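Local atomic coordinates of cytochrome c, mono-and diheme variant (Methylophaga aminisulfidivorans MP, PDB entry 7C90), a protein that probably carries electrons through its covalently bound heme c, as a cytochrome cL linked to bacterial methanol oxidation. Residues N38-D43 with G127-M132; L34-T39 with E60-T65. All coordinates share one frame; numbering follows the deposited sequence.

Contact 1 of 2, residues N38-D43 with G127-M132. With HEC (heme c), chain E.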
loop_
_atom_site.group_PDB
_atom_site.type_symbol
_atom_site.label_atom_id
_atom_site.label_comp_id
_atom_site.label_asym_id
_atom_site.label_seq_id
_atom_site.Cartn_x
_atom_site.Cartn_y
_atom_site.Cartn_z
ATOM N N ASN A 38 14.771 -16.056 6.206
ATOM C CA ASN A 38 14.073 -14.860 5.702
ATOM C C ASN A 38 13.481 -15.152 4.306
ATOM O O ASN A 38 14.178 -15.661 3.421
ATOM C CB ASN A 38 15.015 -13.667 5.746
ATOM C CG ASN A 38 14.316 -12.393 5.339
ATOM O OD1 ASN A 38 13.977 -12.227 4.172
ATOM N ND2 ASN A 38 14.068 -11.513 6.301
ATOM N N THR A 39 12.215 -14.813 4.124
ATOM C CA THR A 39 11.405 -15.122 2.926
ATOM C C THR A 39 11.979 -14.419 1.680
ATOM O O THR A 39 11.866 -14.979 0.580
ATOM C CB THR A 39 9.958 -14.725 3.242
ATOM O OG1 THR A 39 9.564 -15.574 4.320
ATOM C CG2 THR A 39 9.065 -14.854 2.031
ATOM N N VAL A 40 12.565 -13.230 1.846
ATOM C CA VAL A 40 13.079 -12.375 0.735
ATOM C C VAL A 40 14.603 -12.557 0.599
ATOM O O VAL A 40 15.070 -12.803 -0.528
ATOM C CB VAL A 40 12.691 -10.901 0.960
ATOM C CG1 VAL A 40 13.395 -9.968 -0.014
ATOM C CG2 VAL A 40 11.186 -10.714 0.906
ATOM N N THR A 41 15.355 -12.438 1.691
ATOM C CA THR A 41 16.839 -12.355 1.652
ATOM C C THR A 41 17.461 -13.747 1.713
ATOM O O THR A 41 18.589 -13.838 1.336
ATOM C CB THR A 41 17.417 -11.555 2.817
ATOM O OG1 THR A 41 17.136 -12.296 4.014
ATOM C CG2 THR A 41 16.882 -10.146 2.891
ATOM N N GLY A 42 16.764 -14.780 2.194
ATOM C CA GLY A 42 17.373 -16.100 2.423
ATOM C C GLY A 42 18.316 -16.089 3.630
ATOM O O GLY A 42 18.802 -17.141 3.983
ATOM N N ASP A 43 18.538 -14.956 4.295
ATOM C CA ASP A 43 19.356 -14.914 5.543
ATOM C C ASP A 43 18.709 -15.777 6.630
ATOM O O ASP A 43 17.458 -15.848 6.700
ATOM C CB ASP A 43 19.516 -13.502 6.111
ATOM C CG ASP A 43 20.337 -12.538 5.260
ATOM O OD1 ASP A 43 21.092 -13.009 4.363
ATOM O OD2 ASP A 43 20.213 -11.311 5.513
ATOM N N GLY A 127 9.548 -10.884 8.137
ATOM C CA GLY A 127 8.999 -9.924 7.174
ATOM C C GLY A 127 9.276 -10.347 5.740
ATOM O O GLY A 127 9.860 -11.384 5.508
ATOM N N ALA A 128 8.792 -9.577 4.803
ATOM C CA ALA A 128 8.990 -9.798 3.356
ATOM C C ALA A 128 9.382 -8.448 2.764
ATOM O O ALA A 128 10.195 -7.779 3.422
ATOM C CB ALA A 128 7.742 -10.424 2.756
ATOM N N ARG A 129 8.865 -8.070 1.590
ATOM C CA ARG A 129 9.241 -6.819 0.884
ATOM C C ARG A 129 8.376 -5.671 1.398
ATOM O O ARG A 129 7.307 -5.938 1.980
ATOM C CB ARG A 129 8.980 -6.910 -0.627
ATOM C CG ARG A 129 9.973 -7.780 -1.381
ATOM C CD ARG A 129 9.743 -7.720 -2.880
ATOM N NE ARG A 129 9.882 -9.081 -3.356
ATOM C CZ ARG A 129 11.038 -9.704 -3.507
ATOM N NH1 ARG A 129 12.171 -9.068 -3.270
ATOM N NH2 ARG A 129 11.054 -10.953 -3.928
ATOM N N SER A 130 8.809 -4.449 1.122
ATOM C CA SER A 130 7.968 -3.227 1.149
ATOM C C SER A 130 7.343 -3.100 2.544
ATOM O O SER A 130 8.072 -3.279 3.518
ATOM C CB SER A 130 6.952 -3.291 0.018
ATOM O OG SER A 130 6.342 -2.026 -0.215
ATOM N N MET A 131 6.032 -2.919 2.604
ATOM C CA MET A 131 5.281 -2.691 3.861
ATOM C C MET A 131 5.120 -3.961 4.702
ATOM O O MET A 131 4.495 -3.874 5.718
ATOM C CB MET A 131 3.891 -2.162 3.522
ATOM C CG MET A 131 3.897 -1.181 2.401
ATOM S SD MET A 131 4.246 0.414 3.080
ATOM C CE MET A 131 2.878 0.559 4.216
ATOM N N MET A 132 5.607 -5.107 4.259
ATOM C CA MET A 132 5.448 -6.318 5.095
ATOM C C MET A 132 6.688 -6.406 5.980
ATOM O O MET A 132 7.631 -7.059 5.618
ATOM C CB MET A 132 5.266 -7.569 4.235
ATOM C CG MET A 132 4.898 -8.825 4.986
ATOM S SD MET A 132 3.645 -8.719 6.244
ATOM C CE MET A 132 4.151 -10.111 7.229
HETATM FE FE HEC E . 1.614 -8.941 5.529
HETATM C CHA HEC E . 2.785 -10.241 2.563
HETATM C CHB HEC E . 1.043 -12.044 6.686
HETATM C CHC HEC E . 0.958 -7.605 8.622
HETATM C CHD HEC E . 1.519 -5.836 4.128
HETATM N NA HEC E . 1.927 -10.807 4.746
HETATM C C1A HEC E . 2.356 -11.176 3.556
HETATM C C2A HEC E . 2.446 -12.633 3.333
HETATM C C3A HEC E . 1.964 -13.176 4.591
HETATM C C4A HEC E . 1.605 -11.955 5.350
HETATM C CMA HEC E . 1.734 -14.578 5.034
HETATM C CAA HEC E . 2.942 -13.372 2.147
HETATM C CBA HEC E . 1.673 -13.929 1.523
HETATM C CGA HEC E . 1.970 -14.820 0.362
HETATM O O1A HEC E . 3.088 -15.361 0.282
HETATM O O2A HEC E . 1.078 -14.904 -0.522
HETATM N NB HEC E . 1.088 -9.720 7.343
HETATM C C1B HEC E . 0.835 -10.970 7.620
HETATM C C2B HEC E . 0.386 -11.231 9.003
HETATM C C3B HEC E . 0.397 -9.895 9.591
HETATM C C4B HEC E . 0.846 -9.057 8.488
HETATM C CMB HEC E . 0.016 -12.552 9.614
HETATM C CAB HEC E . 0.033 -9.509 11.027
HETATM C CBB HEC E . 1.042 -10.011 12.000
HETATM N NC HEC E . 1.289 -7.059 6.236
HETATM C C1C HEC E . 1.092 -6.714 7.516
HETATM C C2C HEC E . 0.902 -5.273 7.762
HETATM C C3C HEC E . 1.076 -4.750 6.402
HETATM C C4C HEC E . 1.298 -5.910 5.552
HETATM C CMC HEC E . 0.632 -4.644 9.085
HETATM C CAC HEC E . 0.891 -3.292 6.067
HETATM C CBC HEC E . 1.747 -2.363 6.882
HETATM N ND HEC E . 2.046 -8.188 3.653
HETATM C C1D HEC E . 1.944 -6.932 3.259
HETATM C C2D HEC E . 2.376 -6.677 1.899
HETATM C C3D HEC E . 2.767 -7.979 1.414
HETATM C C4D HEC E . 2.540 -8.808 2.600
HETATM C CMD HEC E . 2.419 -5.363 1.218
HETATM C CAD HEC E . 3.371 -8.353 0.124
HETATM C CBD HEC E . 4.875 -8.390 0.436
HETATM C CGD HEC E . 5.743 -9.202 -0.509
HETATM O O1D HEC E . 5.289 -9.541 -1.615
HETATM O O2D HEC E . 6.930 -9.491 -0.194
HETATM O O HOH W 1 11.128 -13.618 6.507
HETATM O O HOH W 2 13.786 -12.759 -3.045
#
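Val-40 meets Ala-128 and Arg-129 in a small loop-to-loop contact, where a turn of the N-terminal loop lies against the loop that follows helix 117-126 and carries one axial ligand of the heme iron. No direct hydrogen bond crosses between 38-43 and 127-132; the join is van der Waals contact plus water. CG2 of Val-40 presses on the backbone, 3.4 Å from Ala-128 CA, tighter than usual van der Waals contact. The other methyl, CG1, which is anti to the backbone N (chi1 170°), lies 3.6 Å from Arg-129 NH1. That NH1 donates to the carbonyl of Phe-182 of the second subunit, so the guanidinium also takes part in the contact between subunits. One water accepts from Thr-39 N and donates to Gly-127 O at 2.8 Å; a second takes only a weak bond from Arg-129 NH2 while donating to Val-40 O. Asn-38 holds the turn in shape: its OD1 receives Val-40 N and Thr-41 N from opposite faces of the amide plane, the latter at 2.8 Å and nearly straight (175°). On the far side, Arg-129 N donates a hydrogen bond of 3.0 Å to propionate O2D of the heme. Met-132 SD binds heme FE at 2.2 Å, with His-92 as the other axial ligand. An Asx turn thus packs against the methionine-ligand loop of a His/Met class I cytochrome c heme site.

Contact 2 of 2, residues L34-T39 with E60-T65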
loop_
_atom_site.group_PDB
_atom_site.type_symbol
_atom_site.label_atom_id
_atom_site.label_comp_id
_atom_site.label_asym_id
_atom_site.label_seq_id
_atom_site.Cartn_x
_atom_site.Cartn_y
_atom_site.Cartn_z
ATOM N N LEU A 34 16.347 -27.117 13.061
ATOM C CA LEU A 34 15.658 -26.404 11.962
ATOM C C LEU A 34 16.379 -25.101 11.596
ATOM O O LEU A 34 16.727 -24.344 12.484
ATOM C CB LEU A 34 14.226 -26.099 12.392
ATOM C CG LEU A 34 13.226 -27.235 12.225
ATOM C CD1 LEU A 34 11.808 -26.719 12.320
ATOM C CD2 LEU A 34 13.420 -27.929 10.902
ATOM N N VAL A 35 16.571 -24.874 10.302
ATOM C CA VAL A 35 17.148 -23.599 9.808
ATOM C C VAL A 35 16.000 -22.696 9.343
ATOM O O VAL A 35 15.399 -22.984 8.339
ATOM C CB VAL A 35 18.193 -23.830 8.706
ATOM C CG1 VAL A 35 18.861 -22.535 8.295
ATOM C CG2 VAL A 35 19.225 -24.849 9.120
ATOM N N PHE A 36 15.709 -21.645 10.098
ATOM C CA PHE A 36 14.654 -20.680 9.711
ATOM C C PHE A 36 15.283 -19.578 8.860
ATOM O O PHE A 36 16.270 -18.992 9.274
ATOM C CB PHE A 36 13.932 -20.142 10.941
ATOM C CG PHE A 36 13.131 -21.177 11.675
ATOM C CD1 PHE A 36 11.838 -21.466 11.306
ATOM C CD2 PHE A 36 13.688 -21.898 12.708
ATOM C CE1 PHE A 36 11.108 -22.427 11.977
ATOM C CE2 PHE A 36 12.953 -22.861 13.372
ATOM C CZ PHE A 36 11.667 -23.121 13.007
ATOM N N ARG A 37 14.691 -19.324 7.697
ATOM C CA ARG A 37 15.264 -18.342 6.756
ATOM C C ARG A 37 14.254 -17.266 6.355
ATOM O O ARG A 37 13.086 -17.555 6.218
ATOM C CB ARG A 37 15.801 -19.048 5.510
ATOM C CG ARG A 37 16.806 -20.154 5.784
ATOM C CD ARG A 37 17.504 -20.603 4.524
ATOM N NE ARG A 37 18.550 -21.582 4.760
ATOM C CZ ARG A 37 19.839 -21.302 4.893
ATOM N NH1 ARG A 37 20.270 -20.059 4.820
ATOM N NH2 ARG A 37 20.706 -22.272 5.101
ATOM N N ASN A 38 14.771 -16.056 6.206
ATOM C CA ASN A 38 14.073 -14.860 5.702
ATOM C C ASN A 38 13.481 -15.152 4.306
ATOM O O ASN A 38 14.178 -15.661 3.421
ATOM C CB ASN A 38 15.015 -13.667 5.746
ATOM C CG ASN A 38 14.316 -12.393 5.339
ATOM O OD1 ASN A 38 13.977 -12.227 4.172
ATOM N ND2 ASN A 38 14.068 -11.513 6.301
ATOM N N THR A 39 12.215 -14.813 4.124
ATOM C CA THR A 39 11.405 -15.122 2.926
ATOM C C THR A 39 11.979 -14.419 1.680
ATOM O O THR A 39 11.866 -14.979 0.580
ATOM C CB THR A 39 9.958 -14.725 3.242
ATOM O OG1 THR A 39 9.564 -15.574 4.320
ATOM C CG2 THR A 39 9.065 -14.854 2.031
ATOM N N GLU A 60 7.889 -24.283 21.816
ATOM C CA GLU A 60 9.013 -25.265 21.896
ATOM C C GLU A 60 8.785 -26.340 20.819
ATOM O O GLU A 60 9.741 -26.674 20.066
ATOM C CB GLU A 60 9.158 -25.816 23.319
ATOM C CG GLU A 60 10.260 -26.861 23.461
ATOM C CD GLU A 60 10.297 -27.582 24.806
ATOM O OE1 GLU A 60 10.089 -26.917 25.841
ATOM O OE2 GLU A 60 10.521 -28.819 24.814
ATOM N N HIS A 61 7.554 -26.823 20.684
ATOM C CA HIS A 61 7.182 -27.843 19.666
ATOM C C HIS A 61 7.511 -27.302 18.260
ATOM O O HIS A 61 8.099 -28.045 17.431
ATOM C CB HIS A 61 5.710 -28.234 19.773
ATOM C CG HIS A 61 5.356 -29.376 18.879
ATOM N ND1 HIS A 61 5.868 -30.644 19.074
ATOM C CD2 HIS A 61 4.585 -29.448 17.771
ATOM C CE1 HIS A 61 5.402 -31.451 18.151
ATOM N NE2 HIS A 61 4.609 -30.747 17.342
ATOM N N PHE A 62 7.174 -26.036 18.014
ATOM C CA PHE A 62 7.310 -25.422 16.677
ATOM C C PHE A 62 8.793 -25.308 16.344
ATOM O O PHE A 62 9.157 -25.676 15.206
ATOM C CB PHE A 62 6.588 -24.079 16.561
ATOM C CG PHE A 62 6.772 -23.455 15.200
ATOM C CD1 PHE A 62 6.037 -23.910 14.120
ATOM C CD2 PHE A 62 7.748 -22.504 14.978
ATOM C CE1 PHE A 62 6.211 -23.366 12.858
ATOM C CE2 PHE A 62 7.946 -21.977 13.704
ATOM C CZ PHE A 62 7.172 -22.407 12.651
ATOM N N LEU A 63 9.610 -24.834 17.287
ATOM C CA LEU A 63 11.057 -24.605 17.037
ATOM C C LEU A 63 11.726 -25.938 16.680
ATOM O O LEU A 63 12.721 -25.893 15.930
ATOM C CB LEU A 63 11.736 -23.945 18.243
ATOM C CG LEU A 63 11.235 -22.544 18.592
ATOM C CD1 LEU A 63 12.076 -21.926 19.692
ATOM C CD2 LEU A 63 11.211 -21.667 17.360
ATOM N N ASN A 64 11.176 -27.064 17.143
ATOM C CA ASN A 64 11.767 -28.418 16.948
ATOM C C ASN A 64 11.260 -29.076 15.666
ATOM O O ASN A 64 12.007 -29.882 15.125
ATOM C CB ASN A 64 11.465 -29.347 18.126
ATOM C CG ASN A 64 12.294 -29.017 19.350
ATOM O OD1 ASN A 64 13.504 -28.806 19.249
ATOM N ND2 ASN A 64 11.651 -28.964 20.508
ATOM N N THR A 65 10.016 -28.810 15.249
ATOM C CA THR A 65 9.302 -29.636 14.236
ATOM C C THR A 65 8.718 -28.803 13.097
ATOM O O THR A 65 8.317 -29.413 12.082
ATOM C CB THR A 65 8.141 -30.423 14.860
ATOM O OG1 THR A 65 7.117 -29.500 15.265
ATOM C CG2 THR A 65 8.594 -31.271 16.030
#
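Phe-36 and Leu-34 both reach the last turn of helix 57-65, Phe-36 by its ring and Leu-34 by its branched end. The closest atoms of the two phenylalanine rings are Phe-36 CE1 and Phe-62 CE2, 3.6 Å apart. Their centroids are 5.7 Å apart and their planes inclined at 33°, an oblique pair. Across the ring, Phe-36 CE2 lies 4.0 Å from Leu-63 O, which sits near the ring plane at its edge. Leu-34 works on the backbone: its CD1 stands 3.8 Å from Leu-63 O and equally near the carbonyl carbon of Thr-65. In the next shell, Phe-62 points its ring this way with CG anti to the backbone N (chi1 178°), and also meets the ring of Phe-121. At the helix end, Thr-65 OG1 donates to His-61 O at 2.8 Å, from above the carbonyl plane, and is also hydrogen-bonded to Glu-67 N. Phe-36 is placed by backbone hydrogen bonds with Leu-45 and by packing on Leu-47, Lys-118 and Glu-122. An alanine in place of Phe-36 would probably open a gap beside Phe-62 and leave that ring freer to turn. With no hydrogen bond between 34-39 and 60-65, the contact rests on van der Waals packing, of ring on ring and of side chains on the helix's backbone carbonyls; any attraction between the weakly positive C-H edge of Phe-36 and Leu-63 O is probably weak.

Contacts 1 and 2 draw on one continuous N-terminal loop and share Asn-38 and Thr-39, with centres about 16 Å apart. From contact 2 the loop passes helix 117-126, where Arg-37 N is hydrogen-bonded to Glu-122 OE2 and Thr-39 OG1 to Thr-123 OG1, before it reaches the heme-ligand loop in contact 1. The two also touch where Arg-37 NH1 lies 3.4 Å from Gly-42 O. Their relation to the heme differs: 127-132 supplies an iron ligand and a propionate donor, whereas the side chain of Phe-62 stays about 12 Å from the heme. Contact 2 therefore joins the loop to helix 57-65 at a distance from the pocket, and contact 1 joins it to the pocket wall.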